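Local structure of decapping nuclease RAI1 (Scheffersomyces stipitis, 5BTO) at residues F30-D35 and K88-A93; E215-V220 and G234-V239. The protein removes the entire NAD cap from the 5' end of NAD-capped RNAs as a metal-dependent decapping nuclease and also stabilises and stimulates the exoribonuclease RAT1. All coordinates share one frame; numbering follows the deposited sequence.

Interaction 1 of 2, residues F30-D35 and K88-A93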
ATOM      1  N   PHE A  30      17.114  30.079  -6.793  1.00 17.16           N
ATOM      2  CA  PHE A  30      18.386  30.313  -7.485  1.00 16.27           C
ATOM      3  C   PHE A  30      18.476  29.468  -8.746  1.00 16.41           C
ATOM      4  O   PHE A  30      17.635  28.606  -8.976  1.00 16.46           O
ATOM      5  CB  PHE A  30      19.611  30.095  -6.564  1.00 17.22           C
ATOM      6  CG  PHE A  30      19.738  28.698  -5.984  1.00 18.46           C
ATOM      7  CD1 PHE A  30      19.139  28.378  -4.771  1.00 18.17           C
ATOM      8  CD2 PHE A  30      20.513  27.729  -6.613  1.00 19.30           C
ATOM      9  CE1 PHE A  30      19.275  27.103  -4.213  1.00 19.12           C
ATOM     10  CE2 PHE A  30      20.653  26.436  -6.054  1.00 19.79           C
ATOM     11  CZ  PHE A  30      20.042  26.143  -4.856  1.00 18.87           C
ATOM     12  N   ALA A  31      19.489  29.720  -9.565  1.00 16.18           N
ATOM     13  CA  ALA A  31      19.700  28.922 -10.760  1.00 17.92           C
ATOM     14  C   ALA A  31      21.180  28.673 -10.942  1.00 17.91           C
ATOM     15  O   ALA A  31      22.007  29.350 -10.339  1.00 19.32           O
ATOM     16  CB  ALA A  31      19.107  29.633 -11.994  1.00 17.74           C
ATOM     17  N   PHE A  32      21.515  27.669 -11.743  1.00 18.25           N
ATOM     18  CA  PHE A  32      22.885  27.499 -12.205  1.00 17.92           C
ATOM     19  C   PHE A  32      22.868  26.914 -13.609  1.00 18.19           C
ATOM     20  O   PHE A  32      21.801  26.576 -14.121  1.00 18.57           O
ATOM     21  CB  PHE A  32      23.744  26.688 -11.211  1.00 16.45           C
ATOM     22  CG  PHE A  32      23.315  25.245 -11.017  1.00 18.32           C
ATOM     23  CD1 PHE A  32      22.289  24.920 -10.141  1.00 17.33           C
ATOM     24  CD2 PHE A  32      23.983  24.216 -11.668  1.00 19.41           C
ATOM     25  CE1 PHE A  32      21.919  23.588  -9.938  1.00 17.35           C
ATOM     26  CE2 PHE A  32      23.624  22.881 -11.469  1.00 20.68           C
ATOM     27  CZ  PHE A  32      22.593  22.568 -10.604  1.00 17.98           C
ATOM     28  N   ALA A  33      24.024  26.840 -14.254  1.00 18.16           N
ATOM     29  CA  ALA A  33      24.052  26.343 -15.623  1.00 18.08           C
ATOM     30  C   ALA A  33      25.289  25.508 -15.906  1.00 20.29           C
ATOM     31  O   ALA A  33      26.275  25.569 -15.178  1.00 22.95           O
ATOM     32  CB  ALA A  33      23.950  27.517 -16.622  1.00 18.89           C
ATOM     33  N   ARG A  34      25.218  24.703 -16.957  1.00 22.71           N
ATOM     34  CA  ARG A  34      26.400  24.054 -17.498  1.00 23.42           C
ATOM     35  C   ARG A  34      26.625  24.676 -18.875  1.00 24.12           C
ATOM     36  O   ARG A  34      25.689  24.776 -19.667  1.00 23.69           O
ATOM     37  CB  ARG A  34      26.185  22.541 -17.602  1.00 24.70           C
ATOM     38  CG  ARG A  34      27.424  21.752 -18.020  1.00 26.55           C
ATOM     39  CD  ARG A  34      27.186  20.247 -17.922  1.00 29.90           C
ATOM     40  NE  ARG A  34      26.310  19.761 -18.982  1.00 31.75           N
ATOM     41  CZ  ARG A  34      25.715  18.571 -18.979  1.00 33.51           C
ATOM     42  NH1 ARG A  34      25.895  17.734 -17.964  1.00 34.17           N
ATOM     43  NH2 ARG A  34      24.935  18.219 -19.991  1.00 35.17           N
ATOM     44  N   ASP A  35      27.844  25.132 -19.150  1.00 27.53           N
ATOM     45  CA  ASP A  35      28.098  25.821 -20.413  1.00 32.13           C
ATOM     46  C   ASP A  35      28.487  24.865 -21.535  1.00 35.42           C
ATOM     47  O   ASP A  35      28.502  23.646 -21.349  1.00 34.54           O
ATOM     48  CB  ASP A  35      29.114  26.968 -20.264  1.00 34.29           C
ATOM     49  CG  ASP A  35      30.520  26.489 -19.934  1.00 38.74           C
ATOM     50  OD1 ASP A  35      30.838  25.304 -20.166  1.00 40.06           O
ATOM     51  OD2 ASP A  35      31.321  27.319 -19.451  1.00 40.61           O
ATOM     52  N   LYS A  88      26.742  17.202  -6.414  1.00 24.97           N
ATOM     53  CA  LYS A  88      27.865  18.088  -6.116  1.00 26.94           C
ATOM     54  C   LYS A  88      27.618  19.512  -6.608  1.00 25.39           C
ATOM     55  O   LYS A  88      27.803  20.485  -5.865  1.00 25.78           O
ATOM     56  CB  LYS A  88      29.157  17.553  -6.736  1.00 31.64           C
ATOM     57  CG  LYS A  88      29.548  16.166  -6.268  1.00 36.33           C
ATOM     58  CD  LYS A  88      30.788  15.676  -7.003  1.00 39.36           C
ATOM     59  CE  LYS A  88      31.205  14.301  -6.519  1.00 41.40           C
ATOM     60  NZ  LYS A  88      30.129  13.285  -6.706  1.00 41.99           N
ATOM     61  N   CYS A  89      27.215  19.642  -7.867  1.00 24.20           N
ATOM     62  CA  CYS A  89      26.955  20.969  -8.419  1.00 24.03           C
ATOM     63  C   CYS A  89      25.742  21.628  -7.756  1.00 21.47           C
ATOM     64  O   CYS A  89      25.753  22.829  -7.485  1.00 21.46           O
ATOM     65  CB  CYS A  89      26.831  20.946  -9.957  1.00 27.30           C
ATOM     66  SG  CYS A  89      25.598  19.826 -10.676  1.00 30.26           S
ATOM     67  N   LEU A  90      24.702  20.846  -7.488  1.00 19.64           N
ATOM     68  CA  LEU A  90      23.549  21.356  -6.756  1.00 17.66           C
ATOM     69  C   LEU A  90      23.981  21.902  -5.389  1.00 19.31           C
ATOM     70  O   LEU A  90      23.574  22.996  -4.987  1.00 19.98           O
ATOM     71  CB  LEU A  90      22.467  20.275  -6.608  1.00 19.25           C
ATOM     72  CG  LEU A  90      21.232  20.651  -5.785  1.00 18.81           C
ATOM     73  CD1 LEU A  90      20.635  21.980  -6.275  1.00 19.71           C
ATOM     74  CD2 LEU A  90      20.181  19.523  -5.819  1.00 17.94           C
ATOM     75  N   LEU A  91      24.804  21.147  -4.672  1.00 19.88           N
ATOM     76  CA  LEU A  91      25.262  21.613  -3.363  1.00 19.54           C
ATOM     77  C   LEU A  91      26.156  22.839  -3.469  1.00 21.66           C
ATOM     78  O   LEU A  91      26.136  23.700  -2.593  1.00 21.80           O
ATOM     79  CB  LEU A  91      25.993  20.507  -2.607  1.00 21.35           C
ATOM     80  CG  LEU A  91      25.070  19.346  -2.268  1.00 22.09           C
ATOM     81  CD1 LEU A  91      25.833  18.295  -1.482  1.00 22.95           C
ATOM     82  CD2 LEU A  91      23.857  19.839  -1.493  1.00 22.61           C
ATOM     83  N   THR A  92      26.949  22.914  -4.530  1.00 21.31           N
ATOM     84  CA  THR A  92      27.771  24.105  -4.746  1.00 22.49           C
ATOM     85  C   THR A  92      26.873  25.335  -4.914  1.00 22.63           C
ATOM     86  O   THR A  92      27.100  26.376  -4.298  1.00 22.19           O
ATOM     87  CB  THR A  92      28.702  23.945  -5.963  1.00 22.95           C
ATOM     88  OG1 THR A  92      29.580  22.829  -5.748  1.00 26.41           O
ATOM     89  CG2 THR A  92      29.541  25.216  -6.178  1.00 23.05           C
ATOM     90  N   ALA A  93      25.831  25.201  -5.726  1.00 20.61           N
ATOM     91  CA  ALA A  93      24.910  26.309  -5.950  1.00 20.22           C
ATOM     92  C   ALA A  93      24.125  26.644  -4.680  1.00 20.76           C
ATOM     93  O   ALA A  93      23.883  27.807  -4.385  1.00 21.67           O
ATOM     94  CB  ALA A  93      23.956  25.981  -7.098  1.00 20.95           C
TER

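Interaction 2 of 2, residues E215-V220 and G234-V239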
ATOM      1  N   GLU A 215      25.032  22.285 -22.992  1.00 27.63           N
ATOM      2  CA  GLU A 215      24.431  23.462 -22.382  1.00 27.57           C
ATOM      3  C   GLU A 215      23.142  23.124 -21.652  1.00 24.78           C
ATOM      4  O   GLU A 215      22.221  22.546 -22.235  1.00 24.16           O
ATOM      5  CB  GLU A 215      24.181  24.549 -23.433  1.00 27.61           C
ATOM      6  CG  GLU A 215      25.447  25.166 -23.995  1.00 30.82           C
ATOM      7  CD  GLU A 215      25.163  26.140 -25.118  1.00 34.98           C
ATOM      8  OE1 GLU A 215      24.496  25.745 -26.095  1.00 34.93           O
ATOM      9  OE2 GLU A 215      25.603  27.303 -25.019  1.00 38.64           O
ATOM     10  N   GLN A 216      23.093  23.486 -20.372  1.00 23.70           N
ATOM     11  CA  GLN A 216      21.918  23.272 -19.536  1.00 23.81           C
ATOM     12  C   GLN A 216      21.670  24.479 -18.651  1.00 22.53           C
ATOM     13  O   GLN A 216      22.606  25.027 -18.066  1.00 23.28           O
ATOM     14  CB  GLN A 216      22.106  22.055 -18.629  1.00 26.56           C
ATOM     15  CG  GLN A 216      22.175  20.726 -19.334  1.00 29.05           C
ATOM     16  CD  GLN A 216      22.265  19.582 -18.347  1.00 35.36           C
ATOM     17  OE1 GLN A 216      22.711  19.762 -17.212  1.00 38.75           O
ATOM     18  NE2 GLN A 216      21.836  18.401 -18.770  1.00 37.14           N
ATOM     19  N   TYR A 217      20.406  24.875 -18.539  1.00 20.33           N
ATOM     20  CA  TYR A 217      19.996  25.924 -17.612  1.00 17.53           C
ATOM     21  C   TYR A 217      19.153  25.268 -16.525  1.00 17.83           C
ATOM     22  O   TYR A 217      18.150  24.604 -16.822  1.00 16.78           O
ATOM     23  CB  TYR A 217      19.193  27.002 -18.348  1.00 16.01           C
ATOM     24  CG  TYR A 217      18.608  28.074 -17.446  1.00 18.49           C
ATOM     25  CD1 TYR A 217      19.420  29.034 -16.858  1.00 21.19           C
ATOM     26  CD2 TYR A 217      17.247  28.132 -17.196  1.00 22.53           C
ATOM     27  CE1 TYR A 217      18.893  30.013 -16.038  1.00 20.18           C
ATOM     28  CE2 TYR A 217      16.706  29.114 -16.376  1.00 21.17           C
ATOM     29  CZ  TYR A 217      17.536  30.050 -15.801  1.00 20.76           C
ATOM     30  OH  TYR A 217      17.005  31.029 -14.996  1.00 20.48           O
ATOM     31  N   ILE A 218      19.573  25.410 -15.272  1.00 16.27           N
ATOM     32  CA  ILE A 218      18.932  24.668 -14.184  1.00 15.08           C
ATOM     33  C   ILE A 218      18.295  25.625 -13.193  1.00 16.37           C
ATOM     34  O   ILE A 218      18.985  26.458 -12.593  1.00 18.64           O
ATOM     35  CB  ILE A 218      19.945  23.789 -13.412  1.00 17.34           C
ATOM     36  CG1 ILE A 218      20.763  22.922 -14.368  1.00 23.83           C
ATOM     37  CG2 ILE A 218      19.230  22.919 -12.353  1.00 17.60           C
ATOM     38  CD1 ILE A 218      19.945  21.899 -15.110  1.00 25.29           C
ATOM     39  N   SER A 219      16.980  25.513 -13.042  1.00 14.39           N
ATOM     40  CA  SER A 219      16.248  26.290 -12.057  1.00 14.75           C
ATOM     41  C   SER A 219      16.134  25.477 -10.765  1.00 15.37           C
ATOM     42  O   SER A 219      15.860  24.277 -10.791  1.00 16.47           O
ATOM     43  CB  SER A 219      14.853  26.641 -12.589  1.00 16.70           C
ATOM     44  OG  SER A 219      14.044  27.241 -11.588  1.00 16.69           O
ATOM     45  N   VAL A 220      16.350  26.130  -9.633  1.00 14.02           N
ATOM     46  CA  VAL A 220      16.171  25.465  -8.347  1.00 13.60           C
ATOM     47  C   VAL A 220      15.070  26.165  -7.569  1.00 15.03           C
ATOM     48  O   VAL A 220      15.132  27.380  -7.323  1.00 16.18           O
ATOM     49  CB  VAL A 220      17.468  25.433  -7.518  1.00 14.36           C
ATOM     50  CG1 VAL A 220      17.284  24.515  -6.301  1.00 15.17           C
ATOM     51  CG2 VAL A 220      18.624  24.954  -8.377  1.00 16.57           C
ATOM     52  N   GLY A 234      15.822  21.525 -11.524  1.00 14.10           N
ATOM     53  CA  GLY A 234      15.358  21.012 -12.795  1.00 14.63           C
ATOM     54  C   GLY A 234      15.798  21.832 -13.989  1.00 14.51           C
ATOM     55  O   GLY A 234      15.756  23.062 -13.950  1.00 15.77           O
ATOM     56  N   GLU A 235      16.207  21.155 -15.058  1.00 15.69           N
ATOM     57  CA  GLU A 235      16.512  21.852 -16.310  1.00 15.94           C
ATOM     58  C   GLU A 235      15.272  22.516 -16.887  1.00 15.96           C
ATOM     59  O   GLU A 235      14.175  21.948 -16.873  1.00 17.06           O
ATOM     60  CB  GLU A 235      17.124  20.914 -17.358  1.00 18.60           C
ATOM     61  CG  GLU A 235      17.600  21.681 -18.605  1.00 21.06           C
ATOM     62  CD  GLU A 235      18.234  20.811 -19.670  1.00 28.72           C
ATOM     63  OE1 GLU A 235      18.332  19.586 -19.458  1.00 30.24           O
ATOM     64  OE2 GLU A 235      18.632  21.359 -20.730  1.00 31.89           O
ATOM     65  N   VAL A 236      15.470  23.724 -17.412  1.00 14.77           N
ATOM     66  CA  VAL A 236      14.410  24.510 -18.025  1.00 15.46           C
ATOM     67  C   VAL A 236      14.844  24.832 -19.444  1.00 15.97           C
ATOM     68  O   VAL A 236      15.991  25.233 -19.677  1.00 17.87           O
ATOM     69  CB  VAL A 236      14.170  25.808 -17.218  1.00 17.79           C
ATOM     70  CG1 VAL A 236      13.408  26.853 -18.050  1.00 18.69           C
ATOM     71  CG2 VAL A 236      13.452  25.491 -15.892  1.00 20.06           C
ATOM     72  N   ASP A 237      13.939  24.644 -20.401  1.00 15.27           N
ATOM     73  CA  ASP A 237      14.326  24.730 -21.805  1.00 16.98           C
ATOM     74  C   ASP A 237      14.452  26.167 -22.311  1.00 18.23           C
ATOM     75  O   ASP A 237      15.411  26.492 -23.005  1.00 21.79           O
ATOM     76  CB  ASP A 237      13.367  23.937 -22.695  1.00 18.59           C
ATOM     77  CG  ASP A 237      13.408  22.447 -22.401  1.00 23.14           C
ATOM     78  OD1 ASP A 237      14.490  21.969 -22.000  1.00 24.65           O
ATOM     79  OD2 ASP A 237      12.374  21.762 -22.564  1.00 22.65           O
ATOM     80  N   CYS A 238      13.500  27.021 -21.955  1.00 17.66           N
ATOM     81  CA  CYS A 238      13.534  28.400 -22.433  1.00 17.12           C
ATOM     82  C   CYS A 238      12.593  29.311 -21.661  1.00 17.80           C
ATOM     83  O   CYS A 238      11.801  28.867 -20.831  1.00 17.11           O
ATOM     84  CB  CYS A 238      13.203  28.452 -23.938  1.00 18.86           C
ATOM     85  SG  CYS A 238      11.480  28.185 -24.347  1.00 22.90           S
ATOM     86  N   VAL A 239      12.708  30.606 -21.942  1.00 17.44           N
ATOM     87  CA  VAL A 239      11.773  31.609 -21.468  1.00 18.81           C
ATOM     88  C   VAL A 239      10.827  31.920 -22.622  1.00 19.42           C
ATOM     89  O   VAL A 239      11.276  32.054 -23.760  1.00 20.82           O
ATOM     90  CB  VAL A 239      12.544  32.888 -21.069  1.00 18.98           C
ATOM     91  CG1 VAL A 239      11.605  34.048 -20.826  1.00 20.62           C
ATOM     92  CG2 VAL A 239      13.374  32.602 -19.819  1.00 21.36           C
TER
HETATM   93  O   HOH W   1      18.416  24.194 -20.524  1.00 25.14           O

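Interaction 1 of 2, residues F30-D35 and K88-A93
Lys88 O is gripped by two donors from one residue: Thr92 N, the regular helical bond, and Thr92 OG1 at 2.9 Å, the hydroxyl standing above the carbonyl plane. This grip lies within helix 87-101; the meeting with strand 27-34 is made by apolar groups. The axes of strand 30-34 and helix 88-93 pass 9.2 Å apart, their directions 137° from parallel. Phe30 and Phe32, two residues apart on one side of the strand, both hold CG between the backbone N and the carbonyl carbon (chi1 60° and 65°), so the rings project in similar fashion toward the helix. The Ala93 methyl touches both rings: its CB lies 3.5 Å from Phe30 CE2 and 3.6 Å from Phe32 CD1. Ala93 O sits over one face of the Phe30 ring, offset toward the rim, while Cys89 O lies over a face of the Phe32 ring. One turn before Ala93, Cys89 brings its sulfur to the far end of Phe32, with SG 3.7 Å from CE2 in an oblique sulfur-aromatic contact. Leu90 completes the patch by turning its CD1 tip toward both rings, 4.2 Å from Phe32 CE1. Beyond the two segments, Phe30 also meets the Tyr97 ring, and Cys89 and Phe32 both touch Tyr114, a substrate-binding residue. With methyl, thiol and aromatic CH groups meeting at a buried interface, the hold depends on close fit and dispersion rather than on directional bonds, and it packs the helix against a face of the sheet.

Interaction 2 of 2, residues E215-V220 and G234-V239
Backbone hydrogen bonds pair the two strands of an antiparallel hairpin. Ser219 and Gly234 form the hydrogen-bonded pair, Gly234 N giving to Ser219 O (2.8 Å) and Ser219 N to Gly234 O (2.9 Å); Ile218 and Glu235 are the adjoining non-hydrogen-bonded pair. Val236 N then reaches Tyr217 O at 2.9 Å, nearly along the C=O axis, and the same oxygen receives a CA-H...O contact from Glu235. The return bond is replaced by a water, which accepts from Tyr217 N and donates to Val236 O and to Glu235 OE2 (2.9 Å). Among side chains, Glu235 is fully extended, with CG anti to the backbone N (chi1 -173°), and crosses Gln216 at about a right angle; its OE1 stays 3.8 Å from Gln216 NE2. An alanine at Glu235, a substrate-binding residue, would remove the carboxylate and would probably loosen this water and disturb substrate binding. On the face of Ile218 and Glu235, Ile218 CD1 rests 3.7 Å from Glu235 CB; the apolar pair is Tyr217 and Val236, Val236 CB meeting the Tyr217 ring at its edge, 3.9 Å from Tyr217 CD2. The Tyr217 hydroxyl bonds onward to Tyr254 and Lys48, and Ser219 OG to Glu28. Strand 216-225 is flanked on its other edge by strand 27-34, while beyond Val236 the chain carries metal-binding Asp237 into strand 238-239, which pairs with strand 254-261 of a second sheet.

How the interactions relate
Along the chain interaction 1 closes before interaction 2 opens, and their centres are 11 Å apart. They share the large mixed sheet, in which strands 27-34, 216-225 and 228-235 lie side by side in that order. Strands 27-34 and 216-225 join them directly, with a probable hydrogen bond between Phe32 O and Ile218 N (2.8 Å) and another between Arg34 N and Gln216 O. Interaction 1 sets helix 87-101 against this sheet; interaction 2 is made within it by strands 216-225 and 228-235, and its chain then passes through Asp237 into the second sheet. Phe32 touches Ile218, which touches substrate-binding Glu235, linking the helix packing to the substrate and metal site of this PD-(D/E)XK family nuclease.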